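Local coordinates for protein lithostathine (Homo sapiens, PDB 1QDD) that may inhibit spontaneous calcium carbonate precipitation and, as a secreted C-type lectin, may be associated with regeneration of pancreas and brain, at residues Ser52-Gln56 with Val97-Ser101; Asp73-Trp77 with Asp134-Val139. The protein carries 1 engineered substitution. All blocks are in the same frame, centred on the assembly; numbering follows the deposited sequence. Where two conformers were deposited one is given.

Interaction 1 of 2, residues Ser52-Gln56 with Val97-Ser101; sequences SVLTQ and VSYKS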
loop_
_atom_site.group_PDB
_atom_site.type_symbol
_atom_site.label_atom_id
_atom_site.label_comp_id
_atom_site.label_asym_id
_atom_site.label_seq_id
_atom_site.Cartn_x
_atom_site.Cartn_y
_atom_site.Cartn_z
ATOM N N SER A 52 3.756 1.466 -0.197
ATOM C CA SER A 52 4.634 1.856 0.896
ATOM C C SER A 52 4.253 3.286 1.295
ATOM O O SER A 52 4.140 4.140 0.410
ATOM C CB SER A 52 6.114 1.853 0.546
ATOM O OG SER A 52 6.585 0.602 0.129
ATOM N N VAL A 53 3.960 3.533 2.550
ATOM C CA VAL A 53 3.513 4.841 3.057
ATOM C C VAL A 53 4.692 5.477 3.791
ATOM O O VAL A 53 5.022 5.047 4.898
ATOM C CB VAL A 53 2.285 4.694 3.962
ATOM C CG1 VAL A 53 1.754 6.047 4.404
ATOM C CG2 VAL A 53 1.173 3.889 3.283
ATOM N N LEU A 54 5.322 6.441 3.127
ATOM C CA LEU A 54 6.581 6.985 3.625
ATOM C C LEU A 54 6.516 8.335 4.262
ATOM O O LEU A 54 7.520 8.759 4.872
ATOM C CB LEU A 54 7.579 6.972 2.443
ATOM C CG LEU A 54 7.674 5.609 1.735
ATOM C CD1 LEU A 54 8.612 5.646 0.541
ATOM C CD2 LEU A 54 8.116 4.520 2.701
ATOM N N THR A 55 5.404 9.040 4.201
ATOM C CA THR A 55 5.209 10.344 4.825
ATOM C C THR A 55 3.754 10.438 5.295
ATOM O O THR A 55 2.888 9.697 4.763
ATOM C CB THR A 55 5.469 11.541 3.889
ATOM O OG1 THR A 55 4.502 11.489 2.820
ATOM C CG2 THR A 55 6.873 11.604 3.312
ATOM N N GLN A 56 3.447 11.373 6.167
ATOM C CA GLN A 56 2.075 11.617 6.600
ATOM C C GLN A 56 1.220 12.037 5.414
ATOM O O GLN A 56 0.059 11.588 5.290
ATOM C CB GLN A 56 2.056 12.691 7.683
ATOM C CG GLN A 56 0.728 12.825 8.431
ATOM C CD GLN A 56 0.877 13.884 9.518
ATOM O OE1 GLN A 56 0.167 14.879 9.552
ATOM N NE2 GLN A 56 1.887 13.735 10.366
ATOM N N VAL A 97 11.694 2.529 6.548
ATOM C CA VAL A 97 10.515 2.857 7.350
ATOM C C VAL A 97 10.706 4.253 7.929
ATOM O O VAL A 97 11.210 4.485 9.036
ATOM C CB VAL A 97 10.264 1.817 8.450
ATOM C CG1 VAL A 97 8.978 2.117 9.219
ATOM C CG2 VAL A 97 10.192 0.421 7.863
ATOM N N SER A 98 10.256 5.253 7.179
ATOM C CA SER A 98 10.412 6.661 7.514
ATOM C C SER A 98 9.195 7.292 8.166
ATOM O O SER A 98 9.154 8.474 8.525
ATOM C CB SER A 98 10.783 7.461 6.257
ATOM O OG SER A 98 9.905 7.180 5.181
ATOM N N TYR A 99 8.108 6.524 8.256
ATOM C CA TYR A 99 6.823 6.918 8.814
ATOM C C TYR A 99 6.101 5.738 9.477
ATOM O O TYR A 99 6.187 4.608 8.972
ATOM C CB TYR A 99 5.932 7.494 7.707
ATOM C CG TYR A 99 4.533 7.900 8.107
ATOM C CD1 TYR A 99 3.419 7.168 7.719
ATOM C CD2 TYR A 99 4.315 9.030 8.887
ATOM C CE1 TYR A 99 2.143 7.533 8.101
ATOM C CE2 TYR A 99 3.055 9.383 9.310
ATOM C CZ TYR A 99 1.965 8.640 8.891
ATOM O OH TYR A 99 0.700 9.025 9.284
ATOM N N LYS A 100 5.410 5.971 10.582
ATOM C CA LYS A 100 4.594 4.923 11.210
ATOM C C LYS A 100 3.264 5.526 11.658
ATOM O O LYS A 100 3.160 6.700 12.006
ATOM C CB LYS A 100 5.311 4.244 12.363
ATOM C CG LYS A 100 5.586 5.115 13.577
ATOM C CD LYS A 100 6.322 4.315 14.650
ATOM C CE LYS A 100 6.607 5.168 15.871
ATOM N NZ LYS A 100 7.627 6.214 15.574
ATOM N N SER A 101 2.225 4.685 11.664
ATOM C CA SER A 101 0.892 5.134 12.075
ATOM C C SER A 101 0.084 4.028 12.734
ATOM O O SER A 101 -1.029 3.712 12.296
ATOM C CB SER A 101 0.177 5.690 10.837
ATOM O OG SER A 101 -0.953 6.453 11.232
HETATM O O HOH W 1 7.269 4.141 6.431
HETATM O O HOH W 2 8.118 10.877 7.053
#

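Interaction 2 of 2, residues Asp73-Trp77 with Asp134-Val139; sequences DFNVW and DKFSFV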
loop_
_atom_site.group_PDB
_atom_site.type_symbol
_atom_site.label_atom_id
_atom_site.label_comp_id
_atom_site.label_asym_id
_atom_site.label_seq_id
_atom_site.Cartn_x
_atom_site.Cartn_y
_atom_site.Cartn_z
ATOM N N ASP A 73 -15.468 -1.995 2.626
ATOM C CA ASP A 73 -14.472 -2.831 3.286
ATOM C C ASP A 73 -13.963 -2.280 4.613
ATOM O O ASP A 73 -13.880 -1.075 4.796
ATOM C CB ASP A 73 -13.289 -3.071 2.335
ATOM C CG ASP A 73 -13.582 -4.034 1.213
ATOM O OD1 ASP A 73 -12.642 -4.330 0.428
ATOM O OD2 ASP A 73 -14.716 -4.533 1.062
ATOM N N PHE A 74 -13.616 -3.181 5.528
ATOM C CA PHE A 74 -13.098 -2.807 6.839
ATOM C C PHE A 74 -11.573 -2.776 6.895
ATOM O O PHE A 74 -11.048 -2.056 7.747
ATOM C CB PHE A 74 -13.626 -3.791 7.905
ATOM C CG PHE A 74 -15.129 -3.785 8.035
ATOM C CD1 PHE A 74 -15.886 -4.828 7.543
ATOM C CD2 PHE A 74 -15.751 -2.743 8.695
ATOM C CE1 PHE A 74 -17.270 -4.818 7.675
ATOM C CE2 PHE A 74 -17.136 -2.717 8.817
ATOM C CZ PHE A 74 -17.874 -3.755 8.299
ATOM N N ASN A 75 -10.902 -3.610 6.127
ATOM C CA ASN A 75 -9.448 -3.766 6.161
ATOM C C ASN A 75 -8.865 -3.763 4.757
ATOM O O ASN A 75 -9.422 -4.385 3.855
ATOM C CB ASN A 75 -9.024 -5.095 6.799
ATOM C CG ASN A 75 -9.228 -5.121 8.294
ATOM O OD1 ASN A 75 -8.452 -4.558 9.052
ATOM N ND2 ASN A 75 -10.351 -5.710 8.696
ATOM N N VAL A 76 -7.787 -3.010 4.538
ATOM C CA VAL A 76 -7.133 -2.893 3.236
ATOM C C VAL A 76 -5.631 -3.143 3.394
ATOM O O VAL A 76 -4.994 -2.465 4.219
ATOM C CB VAL A 76 -7.375 -1.518 2.584
ATOM C CG1 VAL A 76 -6.681 -1.397 1.234
ATOM C CG2 VAL A 76 -8.872 -1.243 2.419
ATOM N N TRP A 77 -5.036 -4.032 2.630
ATOM C CA TRP A 77 -3.595 -4.295 2.767
ATOM C C TRP A 77 -2.684 -3.159 2.289
ATOM O O TRP A 77 -2.932 -2.498 1.278
ATOM C CB TRP A 77 -3.211 -5.511 1.916
ATOM C CG TRP A 77 -3.596 -6.901 2.279
ATOM C CD1 TRP A 77 -4.204 -7.814 1.460
ATOM C CD2 TRP A 77 -3.377 -7.575 3.524
ATOM N NE1 TRP A 77 -4.373 -9.004 2.121
ATOM C CE2 TRP A 77 -3.880 -8.886 3.394
ATOM C CE3 TRP A 77 -2.815 -7.185 4.746
ATOM C CZ2 TRP A 77 -3.821 -9.811 4.437
ATOM C CZ3 TRP A 77 -2.745 -8.118 5.769
ATOM C CH2 TRP A 77 -3.260 -9.412 5.610
ATOM N N ASP A 134 -5.135 -13.808 5.911
ATOM C CA ASP A 134 -6.431 -13.162 5.722
ATOM C C ASP A 134 -6.580 -12.692 4.274
ATOM O O ASP A 134 -5.576 -12.465 3.585
ATOM C CB ASP A 134 -6.617 -11.974 6.660
ATOM C CG ASP A 134 -6.937 -12.326 8.098
ATOM O OD1 ASP A 134 -7.080 -13.517 8.422
ATOM O OD2 ASP A 134 -7.043 -11.352 8.878
ATOM N N LYS A 135 -7.807 -12.589 3.784
ATOM C CA LYS A 135 -8.092 -12.185 2.407
ATOM C C LYS A 135 -8.777 -10.834 2.362
ATOM O O LYS A 135 -9.948 -10.678 2.753
ATOM C CB LYS A 135 -8.910 -13.274 1.684
ATOM C CG LYS A 135 -8.128 -14.574 1.542
ATOM C CD LYS A 135 -8.965 -15.773 1.148
ATOM C CE LYS A 135 -8.155 -17.056 1.312
ATOM N NZ LYS A 135 -8.874 -18.244 0.787
ATOM N N PHE A 136 -8.026 -9.800 1.985
ATOM C CA PHE A 136 -8.463 -8.418 1.957
ATOM C C PHE A 136 -8.196 -7.750 0.607
ATOM O O PHE A 136 -7.391 -8.202 -0.214
ATOM C CB PHE A 136 -7.690 -7.606 3.026
ATOM C CG PHE A 136 -7.888 -7.973 4.465
ATOM C CD1 PHE A 136 -9.098 -8.435 4.963
ATOM C CD2 PHE A 136 -6.846 -7.810 5.372
ATOM C CE1 PHE A 136 -9.258 -8.761 6.294
ATOM C CE2 PHE A 136 -7.015 -8.118 6.712
ATOM C CZ PHE A 136 -8.221 -8.593 7.180
ATOM N N SER A 137 -8.882 -6.617 0.385
ATOM C CA SER A 137 -8.612 -5.728 -0.743
ATOM C C SER A 137 -7.268 -5.028 -0.498
ATOM O O SER A 137 -6.655 -5.188 0.577
ATOM C CB SER A 137 -9.737 -4.718 -0.873
ATOM O OG SER A 137 -9.908 -4.040 0.364
ATOM N N PHE A 138 -6.757 -4.272 -1.461
ATOM C CA PHE A 138 -5.382 -3.760 -1.383
ATOM C C PHE A 138 -5.129 -2.562 -2.264
ATOM O O PHE A 138 -5.885 -2.270 -3.208
ATOM C CB PHE A 138 -4.400 -4.899 -1.757
ATOM C CG PHE A 138 -4.608 -5.587 -3.072
ATOM C CD1 PHE A 138 -3.885 -5.227 -4.198
ATOM C CD2 PHE A 138 -5.492 -6.658 -3.181
ATOM C CE1 PHE A 138 -4.027 -5.911 -5.388
ATOM C CE2 PHE A 138 -5.627 -7.334 -4.371
ATOM C CZ PHE A 138 -4.904 -6.972 -5.481
ATOM N N VAL A 139 -4.063 -1.821 -1.980
ATOM C CA VAL A 139 -3.633 -0.675 -2.772
ATOM C C VAL A 139 -2.238 -0.966 -3.348
ATOM O O VAL A 139 -1.338 -1.371 -2.610
ATOM C CB VAL A 139 -3.571 0.636 -1.968
ATOM C CG1 VAL A 139 -3.021 1.809 -2.778
ATOM C CG2 VAL A 139 -4.940 1.022 -1.411
HETATM O O HOH W 3 -11.090 -6.269 2.780
#

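Interaction 1 of 2, residues Ser52-Gln56 with Val97-Ser101
Tyr99 lays its ring against the loop at Val53-Thr55 and the first helical residue, Gln56, where helix 56-68 of the C-type lectin fold begins. The ring comes from the stretch between strands 90-91 and 115-119, where C-type lectin domains carry their long loop. The contact lies at the protein surface.

The ring packing is mostly against backbone. One face of Tyr99 receives Thr55 C, 3.8 Å above the plane and over the ring centre. Gln56 N lies over the same face, nearer the rim. Gln56 CA makes a CH-pi contact, 4.0 Å from the Tyr99 ring centroid. The ring thus lies over the N-terminal end of that helix. Tyr99 CG is anti to the backbone N (chi1 177°), which carries the ring out from its own loop. Thr55 is the N-cap residue, and its OG1 accepts from the backbone N of Glu58.

Apolar contact is slight. Val53 CG1 reaches Tyr99 CD1 at 3.9 Å, with the two side chains side by side and pointing the same way.

The polar contacts gather on two carbonyls of the first loop. Water 1 donates to both Val53 O and Tyr99 O and so ties the two loops backbone to backbone. Water 2 does the same between Leu54 O and Ser98 O. Leu54 O has a second donor: Ser98 OG, placed between its backbone N and carbonyl carbon (chi1 50°), reaches it. This hydroxyl lies in the carbonyl plane, on a lone pair, with Ser98 OG 2.9 Å from Leu54 O.

Interaction 2 of 2, residues Asp73-Trp77 with Asp134-Val139
The Phe136 ring lies between Asn75 CB over one face and Asp134 CB, nearer the rim, over the other; its edge meets the indole of Trp77. Asn75 CB sits almost on the normal of the Phe136 ring, 3.5 Å from its centroid, in a CH-pi contact. The Phe136 and Trp77 planes are 52° apart, and Phe136 CD2 lies over the indole. Phe136 CB covers the five-membered ring of Trp77 on that face. At the indole edge, in plane, Asp134 O is 3.3 Å from Trp77 CZ2.

A backbone hydrogen bond joins the strands beside these rings: Trp77 N donates to Ser137 O at 2.9 Å. It belongs to the parallel pairing of strands 75-78 and 136-143 in the mixed sheet of the C-type lectin fold. Val76 CG1 packs on Val139 CG2 at 4.0 Å.

Ser137 OG sits between its backbone N and carbonyl carbon (chi1 55°), which brings it to Asp73 OD1. It donates to the anti lone pair of that oxygen. Water 3 bridges Asn75 O and Ser137 N.

Further out, Arg32 forms a salt bridge with Asp73 OD2. Asn75 OD1 is hydrogen-bonded to Ser117 OG. Trp77 NE1 donates to Glu33 O, and Trp35 packs edge-to-face with the indole.

In the fold
Interactions 1 and 2 lie on opposite sides of the chain's centre. Their centres are about 18 Å apart, and their nearest atoms are about 6 Å apart without touching. Along the chain their segments alternate. Interaction 2 pairs strands in the main sheet; interaction 1 joins two loops at the surface. Strand 136-143 links them: Val139 makes a backbone hydrogen bond with Val51, next to Ser52, and Ser52 O accepts a weak hydrogen bond from Lys141 NZ. Neither contact includes the residues of the glycan pocket, Glu2, Ala3, Thr5, Glu6 and Pro8, which lie in the N-terminal segment with the O-glycosylated Thr5.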